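Long-range contacts in SM80.1 Vicilin (Solanum melongena, PDB 5VF5), which probably serves as a 7S seed storage globulin built from two cupin domains, with copper bound in the second one in this crystal: residues V122-A126 with V339-G343; R223-E229 with V245-N251; A230-R234 with A346-R350; T265-V271 with V315-I321. All coordinates share one frame; numbering follows the deposited sequence. Where two conformers were deposited one is given.

Contact 1 (V122-A126 with V339-G343)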
loop_
_atom_site.group_PDB
_atom_site.type_symbol
_atom_site.label_atom_id
_atom_site.label_comp_id
_atom_site.label_asym_id
_atom_site.label_seq_id
_atom_site.Cartn_x
_atom_site.Cartn_y
_atom_site.Cartn_z
ATOM N N VAL A 122 -4.403 4.252 -7.076
ATOM C CA VAL A 122 -3.090 4.245 -6.428
ATOM C C VAL A 122 -3.282 3.845 -4.973
ATOM O O VAL A 122 -4.152 4.404 -4.285
ATOM C CB VAL A 122 -2.424 5.645 -6.495
ATOM C CG1 VAL A 122 -1.005 5.645 -5.953
ATOM C CG2 VAL A 122 -2.443 6.182 -7.931
ATOM N N TYR A 123 -2.461 2.906 -4.501
ATOM C CA TYR A 123 -2.310 2.571 -3.080
ATOM C C TYR A 123 -1.113 3.330 -2.531
ATOM O O TYR A 123 -0.025 3.286 -3.111
ATOM C CB TYR A 123 -2.096 1.060 -2.957
ATOM C CG TYR A 123 -1.974 0.431 -1.579
ATOM C CD1 TYR A 123 -2.717 0.896 -0.512
ATOM C CD2 TYR A 123 -1.164 -0.705 -1.381
ATOM C CE1 TYR A 123 -2.623 0.305 0.733
ATOM C CE2 TYR A 123 -1.095 -1.326 -0.151
ATOM C CZ TYR A 123 -1.824 -0.826 0.898
ATOM O OH TYR A 123 -1.749 -1.454 2.109
ATOM N N VAL A 124 -1.271 4.014 -1.411
ATOM C CA VAL A 124 -0.287 4.921 -0.862
ATOM C C VAL A 124 0.077 4.555 0.550
ATOM O O VAL A 124 -0.805 4.366 1.395
ATOM C CB VAL A 124 -0.806 6.363 -0.904
ATOM C CG1 VAL A 124 0.227 7.338 -0.361
ATOM C CG2 VAL A 124 -1.269 6.760 -2.295
ATOM N N LEU A 125 1.371 4.528 0.839
ATOM C CA LEU A 125 1.901 4.463 2.200
ATOM C C LEU A 125 2.447 5.850 2.521
ATOM O O LEU A 125 3.197 6.398 1.679
ATOM C CB LEU A 125 3.070 3.480 2.251
ATOM C CG LEU A 125 3.702 3.306 3.632
ATOM C CD1 LEU A 125 2.757 2.621 4.625
ATOM C CD2 LEU A 125 5.046 2.580 3.547
ATOM N N ALA A 126 2.126 6.425 3.686
ATOM C CA ALA A 126 2.766 7.664 4.099
ATOM C C ALA A 126 3.263 7.522 5.521
ATOM O O ALA A 126 2.685 6.800 6.323
ATOM C CB ALA A 126 1.828 8.851 3.965
ATOM N N VAL A 339 -2.620 -9.010 -4.098
ATOM C CA VAL A 339 -2.421 -8.003 -3.022
ATOM C C VAL A 339 -1.179 -7.189 -3.285
ATOM O O VAL A 339 -0.215 -7.674 -3.939
ATOM C CB VAL A 339 -2.331 -8.628 -1.595
ATOM C CG1 VAL A 339 -3.550 -9.471 -1.327
ATOM C CG2 VAL A 339 -1.068 -9.450 -1.422
ATOM N N VAL A 340 -1.154 -5.987 -2.737
ATOM C CA VAL A 340 0.039 -5.189 -2.622
ATOM C C VAL A 340 0.285 -5.046 -1.151
ATOM O O VAL A 340 -0.634 -4.742 -0.387
ATOM C CB VAL A 340 -0.143 -3.785 -3.211
ATOM C CG1 VAL A 340 1.102 -2.924 -2.974
ATOM C CG2 VAL A 340 -0.457 -3.926 -4.658
ATOM N N GLY A 341 1.506 -5.318 -0.731
ATOM C CA GLY A 341 1.881 -5.183 0.685
ATOM C C GLY A 341 2.967 -4.135 0.873
ATOM O O GLY A 341 3.981 -4.116 0.148
ATOM N N PHE A 342 2.775 -3.230 1.782
ATOM C CA PHE A 342 3.836 -2.366 2.227
ATOM C C PHE A 342 4.528 -3.008 3.401
ATOM O O PHE A 342 3.886 -3.388 4.382
ATOM C CB PHE A 342 3.286 -1.000 2.636
ATOM C CG PHE A 342 2.788 -0.179 1.490
ATOM C CD1 PHE A 342 3.690 0.276 0.541
ATOM C CD2 PHE A 342 1.462 0.184 1.365
ATOM C CE1 PHE A 342 3.284 1.056 -0.523
ATOM C CE2 PHE A 342 1.035 0.975 0.313
ATOM C CZ PHE A 342 1.932 1.412 -0.649
ATOM N N GLY A 343 5.836 -3.081 3.334
ATOM C CA GLY A 343 6.651 -3.590 4.429
ATOM C C GLY A 343 7.309 -2.461 5.212
ATOM O O GLY A 343 7.933 -1.571 4.613
#
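Leu125 and Phe342 make a CH-pi contact: CB of Leu125 lies 3.5 Å from the centroid of the Phe342 ring, only 2° off the ring normal, squarely over one face. The leucine branch continues along that face, with CD2 4.0 Å from Phe342 CD1. The phenylalanine CG lies anti to its carbonyl carbon (chi1 -70°), and the ring reaches out between Leu125 and Tyr123. Between the aromatic rings the relation is oblique; it holds for one of two deposited Tyr123 conformers, and its closest approach is doubtful. Aliphatic packing supplies the third element: in the same conformer Val340 CG1 meets the edge of the Tyr123 ring in its plane, 3.5 Å from CD2. No hydrogen bond crosses the contact. Polar needs are met outside it, since Tyr123 OH bonds to Val267 O and the backbone of 122-126 pairs with strands 49-56 and 69-77. The short strand axes run almost parallel, 12° apart, but at 8.7 Å they are too far apart for backbone pairing, so two separate sheets meet mainly through side chains. This is sheet-on-sheet packing between the N- and C-terminal cupin domains, the arrangement of a bicupin vicilin.

Contact 2 (R223-E229 with V245-N251)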
loop_
_atom_site.group_PDB
_atom_site.type_symbol
_atom_site.label_atom_id
_atom_site.label_comp_id
_atom_site.label_asym_id
_atom_site.label_seq_id
_atom_site.Cartn_x
_atom_site.Cartn_y
_atom_site.Cartn_z
ATOM N N ARG A 223 3.508 -22.758 -9.988
ATOM C CA ARG A 223 2.349 -22.660 -10.851
ATOM C C ARG A 223 1.100 -22.128 -10.140
ATOM O O ARG A 223 0.119 -21.856 -10.815
ATOM C CB ARG A 223 2.053 -23.988 -11.535
ATOM C CG ARG A 223 1.551 -25.102 -10.647
ATOM C CD ARG A 223 1.531 -26.380 -11.509
ATOM N NE ARG A 223 1.064 -27.577 -10.813
ATOM C CZ ARG A 223 -0.172 -28.091 -10.868
ATOM N NH1 ARG A 223 -0.446 -29.203 -10.182
ATOM N NH2 ARG A 223 -1.144 -27.520 -11.586
ATOM N N PHE A 224 1.135 -22.022 -8.805
ATOM C CA PHE A 224 -0.007 -21.502 -8.054
ATOM C C PHE A 224 0.139 -20.091 -7.528
ATOM O O PHE A 224 -0.793 -19.601 -6.914
ATOM C CB PHE A 224 -0.396 -22.448 -6.920
ATOM C CG PHE A 224 -1.242 -23.583 -7.404
ATOM C CD1 PHE A 224 -2.590 -23.358 -7.671
ATOM C CD2 PHE A 224 -0.703 -24.807 -7.614
ATOM C CE1 PHE A 224 -3.401 -24.382 -8.162
ATOM C CE2 PHE A 224 -1.498 -25.849 -8.101
ATOM C CZ PHE A 224 -2.841 -25.636 -8.349
ATOM N N GLY A 225 1.261 -19.429 -7.781
ATOM C CA GLY A 225 1.379 -18.041 -7.347
ATOM C C GLY A 225 2.742 -17.457 -7.498
ATOM O O GLY A 225 3.676 -18.148 -7.892
ATOM N N GLN A 226 2.834 -16.145 -7.231
ATOM C CA GLN A 226 4.038 -15.376 -7.471
ATOM C C GLN A 226 4.232 -14.354 -6.340
ATOM O O GLN A 226 3.246 -13.742 -5.912
ATOM C CB GLN A 226 3.886 -14.630 -8.806
ATOM C CG GLN A 226 3.619 -15.532 -10.023
ATOM C CD GLN A 226 2.141 -15.833 -10.229
ATOM O OE1 GLN A 226 1.307 -14.958 -10.092
ATOM N NE2 GLN A 226 1.815 -17.083 -10.553
ATOM N N PHE A 227 5.471 -14.155 -5.914
ATOM C CA PHE A 227 5.812 -13.073 -5.000
ATOM C C PHE A 227 6.997 -12.324 -5.575
ATOM O O PHE A 227 8.020 -12.942 -5.881
ATOM C CB PHE A 227 6.197 -13.649 -3.648
ATOM C CG PHE A 227 6.548 -12.613 -2.648
ATOM C CD1 PHE A 227 5.561 -12.040 -1.858
ATOM C CD2 PHE A 227 7.860 -12.222 -2.457
ATOM C CE1 PHE A 227 5.904 -11.066 -0.935
ATOM C CE2 PHE A 227 8.199 -11.250 -1.538
ATOM C CZ PHE A 227 7.210 -10.677 -0.750
ATOM N N ILE A 228 6.897 -11.004 -5.682
ATOM C CA ILE A 228 8.100 -10.207 -5.897
ATOM C C ILE A 228 8.024 -8.940 -5.107
ATOM O O ILE A 228 6.918 -8.476 -4.749
ATOM C CB ILE A 228 8.431 -9.954 -7.338
ATOM C CG1 ILE A 228 9.935 -9.538 -7.529
ATOM C CG2 ILE A 228 7.462 -8.931 -7.906
ATOM C CD1 ILE A 228 10.390 -9.421 -8.975
ATOM N N GLU A 229 9.197 -8.457 -4.738
ATOM C CA GLU A 229 9.291 -7.358 -3.851
ATOM C C GLU A 229 10.370 -6.397 -4.262
ATOM O O GLU A 229 11.445 -6.789 -4.715
ATOM C CB GLU A 229 9.605 -7.951 -2.493
ATOM C CG GLU A 229 9.953 -7.007 -1.421
ATOM C CD GLU A 229 10.248 -7.747 -0.158
ATOM O OE1 GLU A 229 9.294 -7.992 0.537
ATOM O OE2 GLU A 229 11.428 -8.059 0.121
ATOM N N VAL A 245 7.936 -2.751 -0.994
ATOM C CA VAL A 245 6.660 -2.908 -1.684
ATOM C C VAL A 245 6.624 -4.306 -2.268
ATOM O O VAL A 245 7.474 -4.649 -3.090
ATOM C CB VAL A 245 6.414 -1.869 -2.796
ATOM C CG1 VAL A 245 5.069 -2.110 -3.423
ATOM C CG2 VAL A 245 6.611 -0.465 -2.257
ATOM N N ALA A 246 5.660 -5.104 -1.840
ATOM C CA ALA A 246 5.554 -6.483 -2.209
ATOM C C ALA A 246 4.289 -6.636 -3.064
ATOM O O ALA A 246 3.233 -6.044 -2.800
ATOM C CB ALA A 246 5.489 -7.385 -0.998
ATOM N N PHE A 247 4.391 -7.501 -4.054
ATOM C CA PHE A 247 3.289 -7.888 -4.907
ATOM C C PHE A 247 3.108 -9.401 -4.820
ATOM O O PHE A 247 4.045 -10.151 -5.111
ATOM C CB PHE A 247 3.619 -7.506 -6.350
ATOM C CG PHE A 247 3.918 -6.042 -6.536
ATOM C CD1 PHE A 247 5.186 -5.536 -6.322
ATOM C CD2 PHE A 247 2.887 -5.167 -6.863
ATOM C CE1 PHE A 247 5.449 -4.188 -6.511
ATOM C CE2 PHE A 247 3.137 -3.812 -7.087
ATOM C CZ PHE A 247 4.423 -3.319 -6.870
ATOM N N MET A 248 1.939 -9.842 -4.364
ATOM C CA MET A 248 1.680 -11.275 -4.247
ATOM C C MET A 248 0.436 -11.582 -5.027
ATOM O O MET A 248 -0.586 -10.929 -4.847
ATOM C CB MET A 248 1.562 -11.729 -2.787
ATOM C CG MET A 248 1.372 -13.226 -2.627
ATOM S SD MET A 248 1.746 -13.778 -0.966
ATOM C CE MET A 248 0.258 -13.195 -0.201
ATOM N N ASN A 249 0.542 -12.606 -5.868
ATOM C CA ASN A 249 -0.572 -13.136 -6.597
ATOM C C ASN A 249 -0.698 -14.619 -6.292
ATOM O O ASN A 249 0.284 -15.362 -6.396
ATOM C CB ASN A 249 -0.414 -12.936 -8.105
ATOM C CG ASN A 249 -1.691 -13.300 -8.860
ATOM O OD1 ASN A 249 -2.753 -12.742 -8.609
ATOM N ND2 ASN A 249 -1.617 -14.300 -9.685
ATOM N N ILE A 250 -1.903 -15.018 -5.893
ATOM C CA ILE A 250 -2.234 -16.427 -5.682
ATOM C C ILE A 250 -3.260 -16.792 -6.770
ATOM O O ILE A 250 -4.357 -16.188 -6.861
ATOM C CB ILE A 250 -2.796 -16.675 -4.275
ATOM C CG1 ILE A 250 -1.818 -16.150 -3.203
ATOM C CG2 ILE A 250 -3.067 -18.162 -4.082
ATOM C CD1 ILE A 250 -2.296 -16.306 -1.805
ATOM N N ASN A 251 -2.909 -17.775 -7.582
ATOM C CA ASN A 251 -3.801 -18.178 -8.641
ATOM C C ASN A 251 -5.083 -18.800 -8.089
ATOM O O ASN A 251 -5.118 -19.300 -6.959
ATOM C CB ASN A 251 -3.098 -19.166 -9.537
ATOM C CG ASN A 251 -1.951 -18.574 -10.324
ATOM O OD1 ASN A 251 -1.924 -17.400 -10.636
ATOM N ND2 ASN A 251 -1.049 -19.419 -10.732
#
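Gln226 and Asn249 face each other as an antiparallel hydrogen-bonded pair: Gln226 N reaches Asn249 O at 2.8 Å, and Asn249 N returns a bond to Gln226 O. Ile228 and Phe247 repeat the pattern, Phe247 N lying 2.8 Å from Ile228 O and nearly in line with its C=O. In the Gln226 conformer described, a bend at chi2 (87°) lays its side chain alongside that of Asn249, whose ND2 donates to OE1 at 3.0 Å in the plane of both amides. The non-hydrogen-bonded pairs fill the other face: Ala246 CB sits 3.7 Å from Phe227 CE1, while Met248 CB approaches the edge of the same ring. At the end of the ladder Asn251 N donates to Phe224 O at 2.9 Å from above the carbonyl plane, and Asn251 ND2 adds a weak bond to Arg223 O. Second-shell partners hold the polar ends: Asn336 ND2 bonds Asn249 OD1, and Arg266 forms a salt bridge with Glu229. Strand 337-344 pairs with the far edge of 243-250 and strand 220-222 with that of 225-230. Phe392 of strand 392-394 packs on Met248 and Ile250, while Val74 of strand 69-77 touches Val245 and Phe247.

Contact 3 (A230-R234 with A346-R350)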
loop_
_atom_site.group_PDB
_atom_site.type_symbol
_atom_site.label_atom_id
_atom_site.label_comp_id
_atom_site.label_asym_id
_atom_site.label_seq_id
_atom_site.Cartn_x
_atom_site.Cartn_y
_atom_site.Cartn_z
ATOM N N ALA A 230 10.067 -5.124 -4.071
ATOM C CA ALA A 230 11.020 -4.052 -4.126
ATOM C C ALA A 230 11.489 -3.789 -2.701
ATOM O O ALA A 230 10.720 -3.291 -1.875
ATOM C CB ALA A 230 10.367 -2.818 -4.735
ATOM N N SER A 231 12.741 -4.156 -2.432
ATOM C CA SER A 231 13.363 -4.048 -1.117
ATOM C C SER A 231 14.253 -2.832 -1.050
ATOM O O SER A 231 14.822 -2.415 -2.082
ATOM C CB SER A 231 14.266 -5.258 -0.837
ATOM O OG SER A 231 15.447 -5.229 -1.658
ATOM N N PRO A 232 14.430 -2.268 0.149
ATOM C CA PRO A 232 15.393 -1.174 0.287
ATOM C C PRO A 232 16.831 -1.607 0.051
ATOM O O PRO A 232 17.666 -0.760 -0.206
ATOM C CB PRO A 232 15.155 -0.666 1.711
ATOM C CG PRO A 232 14.599 -1.852 2.428
ATOM C CD PRO A 232 13.794 -2.581 1.437
ATOM N N GLU A 233 17.127 -2.907 0.158
ATOM C CA GLU A 233 18.473 -3.388 -0.186
ATOM C C GLU A 233 18.786 -3.026 -1.629
ATOM O O GLU A 233 19.904 -2.635 -1.946
ATOM C CB GLU A 233 18.556 -4.907 -0.002
ATOM C CG GLU A 233 18.756 -5.405 1.417
ATOM C CD GLU A 233 17.477 -5.687 2.177
ATOM O OE1 GLU A 233 16.412 -5.110 1.791
ATOM O OE2 GLU A 233 17.544 -6.470 3.165
ATOM N N ARG A 234 17.811 -3.217 -2.508
ATOM C CA ARG A 234 17.962 -2.948 -3.929
ATOM C C ARG A 234 17.658 -1.536 -4.397
ATOM O O ARG A 234 18.310 -1.033 -5.308
ATOM C CB ARG A 234 17.118 -3.956 -4.704
ATOM C CG ARG A 234 17.123 -3.763 -6.197
ATOM C CD ARG A 234 16.452 -4.892 -6.918
ATOM N NE ARG A 234 16.353 -4.582 -8.331
ATOM C CZ ARG A 234 15.497 -5.152 -9.177
ATOM N NH1 ARG A 234 14.672 -6.116 -8.783
ATOM N NH2 ARG A 234 15.487 -4.765 -10.449
ATOM N N ALA A 346 11.797 -2.869 6.747
ATOM C CA ALA A 346 12.003 -3.856 5.702
ATOM C C ALA A 346 13.453 -4.348 5.526
ATOM O O ALA A 346 13.640 -5.520 5.173
ATOM C CB ALA A 346 11.523 -3.319 4.378
ATOM N N MET A 347 14.455 -3.499 5.767
ATOM C CA MET A 347 15.806 -3.943 5.548
ATOM C C MET A 347 16.079 -5.156 6.438
ATOM O O MET A 347 15.745 -5.163 7.633
ATOM C CB MET A 347 16.837 -2.868 5.887
ATOM C CG MET A 347 18.199 -3.257 5.395
ATOM S SD MET A 347 18.431 -2.847 3.660
ATOM C CE MET A 347 18.906 -1.161 3.805
ATOM N N PHE A 348 16.715 -6.153 5.833
ATOM C CA PHE A 348 17.129 -7.398 6.495
ATOM C C PHE A 348 15.965 -8.381 6.707
ATOM O O PHE A 348 16.191 -9.466 7.255
ATOM C CB PHE A 348 17.906 -7.144 7.818
ATOM C CG PHE A 348 18.988 -6.103 7.686
ATOM C CD1 PHE A 348 19.964 -6.273 6.751
ATOM C CD2 PHE A 348 18.968 -4.931 8.444
ATOM C CE1 PHE A 348 20.986 -5.321 6.579
ATOM C CE2 PHE A 348 19.963 -3.968 8.291
ATOM C CZ PHE A 348 20.979 -4.174 7.354
ATOM N N ASN A 349 14.752 -8.010 6.277
ATOM C CA ASN A 349 13.627 -8.948 6.372
ATOM C C ASN A 349 13.827 -10.166 5.486
ATOM O O ASN A 349 14.251 -10.044 4.317
ATOM C CB ASN A 349 12.322 -8.298 5.976
ATOM C CG ASN A 349 11.120 -9.218 6.235
ATOM O OD1 ASN A 349 10.809 -9.540 7.401
ATOM N ND2 ASN A 349 10.456 -9.673 5.143
ATOM N N ARG A 350 13.479 -11.327 6.020
ATOM C CA ARG A 350 13.446 -12.534 5.225
ATOM C C ARG A 350 12.124 -13.283 5.456
ATOM O O ARG A 350 11.530 -13.265 6.560
ATOM C CB ARG A 350 14.668 -13.406 5.483
ATOM C CG ARG A 350 16.006 -12.719 5.202
ATOM C CD ARG A 350 16.251 -12.426 3.720
ATOM N NE ARG A 350 17.608 -11.901 3.450
ATOM C CZ ARG A 350 17.938 -10.615 3.433
ATOM N NH1 ARG A 350 17.019 -9.663 3.624
ATOM N NH2 ARG A 350 19.200 -10.284 3.182
HETATM O O HOH W 1 13.917 -6.208 2.652
HETATM O O HOH W 2 19.745 -7.523 3.806
#
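Pro232 packs closely against the start of a type II turn that runs from Ala346 to Asn349: its CD lies 3.8 Å from Ala346 CB and its CG 3.7 Å from Met347 N. Beside it Met347, bent at both chi2 and chi3, brings SD across the Glu233 side chain, 3.4 Å from CG. Glu233 is itself folded over at chi2 (91°), which turns its carboxylate toward the turn. There OE2 accepts from Phe348 N at 2.8 Å with an N-H...O angle of 159°. The outer side is looser. Arg350 NH1 approaches the same OE2 from the opposite face of the carboxylate, at a longer 3.3 Å, making a salt bridge; the arginine has two deposited conformers, so this bridge describes one of them. Two waters add to it: one donates to Glu233 OE1 at 2.9 Å and to Ala346 O at 2.6 Å, the other links Glu233 OE2 to Arg350 NH2. Behind the contact, Asp242 OD1 accepts from Met347 N and Arg239 bonds to the carbonyls of Pro232 and Glu233. The contact thereby joins two connections of the second cupin domain, the one from strand 225-230 to strand 243-250 and the one from strand 337-344 to strand 351-353.

Contact 4 (T265-V271 with V315-I321). With ACT (acetate ion), chain C.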
loop_
_atom_site.group_PDB
_atom_site.type_symbol
_atom_site.label_atom_id
_atom_site.label_comp_id
_atom_site.label_asym_id
_atom_site.label_seq_id
_atom_site.Cartn_x
_atom_site.Cartn_y
_atom_site.Cartn_z
ATOM N N THR A 265 6.823 -5.807 9.497
ATOM C CA THR A 265 5.364 -5.798 9.561
ATOM C C THR A 265 4.832 -5.408 8.187
ATOM O O THR A 265 5.389 -4.515 7.520
ATOM C CB THR A 265 4.892 -4.754 10.593
ATOM O OG1 THR A 265 5.306 -5.163 11.891
ATOM C CG2 THR A 265 3.391 -4.572 10.599
ATOM N N ARG A 266 3.789 -6.101 7.737
ATOM C CA ARG A 266 3.216 -5.886 6.411
ATOM C C ARG A 266 1.836 -5.317 6.481
ATOM O O ARG A 266 1.033 -5.752 7.286
ATOM C CB ARG A 266 3.234 -7.187 5.601
ATOM C CG ARG A 266 4.654 -7.788 5.459
ATOM C CD ARG A 266 5.355 -7.165 4.232
ATOM N NE ARG A 266 6.726 -6.877 4.437
ATOM C CZ ARG A 266 7.674 -7.103 3.580
ATOM N NH1 ARG A 266 7.422 -7.788 2.448
ATOM N NH2 ARG A 266 8.858 -6.646 3.852
ATOM N N VAL A 267 1.582 -4.306 5.658
ATOM C CA VAL A 267 0.250 -3.738 5.524
ATOM C C VAL A 267 -0.245 -4.104 4.142
ATOM O O VAL A 267 0.220 -3.533 3.139
ATOM C CB VAL A 267 0.241 -2.211 5.740
ATOM C CG1 VAL A 267 -1.173 -1.700 5.687
ATOM C CG2 VAL A 267 0.873 -1.822 7.077
ATOM N N VAL A 268 -1.103 -5.122 4.102
ATOM C CA VAL A 268 -1.496 -5.820 2.878
ATOM C C VAL A 268 -2.835 -5.321 2.399
ATOM O O VAL A 268 -3.779 -5.351 3.183
ATOM C CB VAL A 268 -1.574 -7.341 3.163
ATOM C CG1 VAL A 268 -2.123 -8.112 1.973
ATOM C CG2 VAL A 268 -0.182 -7.814 3.586
ATOM N N MET A 269 -2.922 -4.809 1.187
ATOM C CA MET A 269 -4.268 -4.441 0.620
ATOM C C MET A 269 -4.610 -5.217 -0.594
ATOM O O MET A 269 -3.816 -5.492 -1.515
ATOM C CB MET A 269 -4.432 -2.988 0.185
ATOM C CG MET A 269 -5.883 -2.650 -0.273
ATOM S SD MET A 269 -6.109 -0.941 -0.719
ATOM C CE MET A 269 -5.162 -0.886 -2.204
ATOM N N VAL A 270 -5.845 -5.679 -0.567
ATOM C CA VAL A 270 -6.340 -6.562 -1.614
ATOM C C VAL A 270 -6.704 -5.729 -2.820
ATOM O O VAL A 270 -7.415 -4.737 -2.705
ATOM C CB VAL A 270 -7.588 -7.334 -1.179
ATOM C CG1 VAL A 270 -8.041 -8.294 -2.251
ATOM C CG2 VAL A 270 -7.304 -8.083 0.115
ATOM N N VAL A 271 -6.160 -6.127 -3.970
ATOM C CA VAL A 271 -6.441 -5.468 -5.256
ATOM C C VAL A 271 -7.391 -6.262 -6.148
ATOM O O VAL A 271 -8.106 -5.631 -6.908
ATOM C CB VAL A 271 -5.200 -4.971 -5.971
ATOM C CG1 VAL A 271 -4.489 -3.981 -5.060
ATOM C CG2 VAL A 271 -4.296 -6.097 -6.341
ATOM N N VAL A 315 -11.634 -7.177 -1.950
ATOM C CA VAL A 315 -11.000 -6.039 -2.600
ATOM C C VAL A 315 -11.122 -4.769 -1.738
ATOM O O VAL A 315 -12.197 -4.432 -1.266
ATOM C CB VAL A 315 -11.542 -5.817 -4.018
ATOM C CG1 VAL A 315 -11.063 -4.482 -4.577
ATOM C CG2 VAL A 315 -11.129 -6.946 -4.931
ATOM N N GLY A 316 -9.981 -4.112 -1.516
ATOM C CA GLY A 316 -9.907 -2.862 -0.756
ATOM C C GLY A 316 -9.710 -3.041 0.753
ATOM O O GLY A 316 -9.450 -2.071 1.458
ATOM N N ASP A 317 -9.820 -4.274 1.242
ATOM C CA ASP A 317 -9.565 -4.563 2.638
ATOM C C ASP A 317 -8.070 -4.563 2.902
ATOM O O ASP A 317 -7.263 -4.872 2.000
ATOM C CB ASP A 317 -10.077 -5.948 3.029
ATOM C CG ASP A 317 -11.595 -6.067 3.042
ATOM O OD1 ASP A 317 -12.323 -5.047 3.023
ATOM O OD2 ASP A 317 -12.024 -7.248 3.077
ATOM N N VAL A 318 -7.713 -4.282 4.131
ATOM C CA VAL A 318 -6.344 -4.330 4.629
ATOM C C VAL A 318 -6.176 -5.345 5.748
ATOM O O VAL A 318 -7.014 -5.442 6.653
ATOM C CB VAL A 318 -5.905 -2.923 5.079
ATOM C CG1 VAL A 318 -4.639 -2.938 5.905
ATOM C CG2 VAL A 318 -5.771 -2.019 3.865
ATOM N N LEU A 319 -5.072 -6.088 5.710
ATOM C CA LEU A 319 -4.646 -6.887 6.826
ATOM C C LEU A 319 -3.252 -6.455 7.224
ATOM O O LEU A 319 -2.373 -6.415 6.367
ATOM C CB LEU A 319 -4.611 -8.365 6.483
ATOM C CG LEU A 319 -4.288 -9.314 7.628
ATOM C CD1 LEU A 319 -5.324 -9.320 8.743
ATOM C CD2 LEU A 319 -4.085 -10.722 7.104
ATOM N N VAL A 320 -3.028 -6.227 8.509
ATOM C CA VAL A 320 -1.699 -5.971 9.025
ATOM C C VAL A 320 -1.160 -7.328 9.525
ATOM O O VAL A 320 -1.790 -7.983 10.354
ATOM C CB VAL A 320 -1.712 -4.930 10.148
ATOM C CG1 VAL A 320 -0.333 -4.814 10.769
ATOM C CG2 VAL A 320 -2.223 -3.592 9.621
ATOM N N ILE A 321 0.000 -7.719 9.021
ATOM C CA ILE A 321 0.664 -8.934 9.469
ATOM C C ILE A 321 1.856 -8.488 10.327
ATOM O O ILE A 321 2.896 -8.066 9.752
ATOM C CB ILE A 321 1.202 -9.790 8.294
ATOM C CG1 ILE A 321 0.149 -9.955 7.158
ATOM C CG2 ILE A 321 1.681 -11.142 8.871
ATOM C CD1 ILE A 321 0.758 -10.585 5.925
HETATM C C ACT C . 4.145 -10.240 2.645
HETATM O O ACT C . 5.198 -9.668 2.226
HETATM O OXT ACT C . 4.190 -10.998 3.640
HETATM C CH3 ACT C . 2.806 -10.078 1.966
#
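Arg266 O accepts from Ile321 N at 2.8 Å with an N-H...O angle of 164°, the shortest hydrogen bond across this contact, and Val320 CA adds a CA-H...O approach to the same oxygen. Together they open an antiparallel ladder in the beta-barrel of the second cupin domain. Arg266 N returns a bond to Ile321 O, and Val268 and Leu319 form the next hydrogen-bonded pair, Val268 N lying 2.9 Å from Leu319 O. At the other end the register shifts by one residue: Val270 N donates to Asp317 O while Val270 O accepts from Gly316 N. With Gly316 at a positive phi of 89°, this is the geometry of a G1 beta bulge.

The side chains divide between the two faces of the sheet. On one, Val267 CG1 meets Val318 CG1 at 3.7 Å, and Met269 CB rests near Val318 CG2. On the other, Val268 CG2 touches Ile321 CD1, also at 3.7 Å. Leu319 and Ile321 further pack on Ile327 and Phe329 of strand 327-331, and the Ile321 side chain is about 9 Å from the copper ion. Asp317 lies outside this packing, bridged to Lys15 and bonded to Ser16 N, tying the N-terminal segment to the bulge.

Arg266 bends at chi2 and chi3, which carries its guanidinium away from Ile321 to the carboxylate of Glu229. An acetate, probably from the crystallisation liquor and also held by Tyr259, Asn261 and Lys351, meets the guanidinium at its edge, with Arg266 NH1 2.9 Å from acetate O.

From the N terminus, 122-126 opens contact 1 in the first cupin domain, and its loop closes only at 339-343 in the second. Within that span contact 2 opens at 223-229 and closes at 245-251, a short hairpin-like link. Contact 3 starts at 230-234, before contact 2 has closed, and ends at 346-350, beyond contact 1, so it crosses both. Contact 4, 265-271 with 315-321, falls wholly within the spans of contacts 1 and 3 and follows contact 2. Strand 337-344 unites three of them: it pairs with 243-250 on one side and 265-272 on the other. Contact 1 joins that sheet to the first domain, while contact 3 clasps loops at its margin.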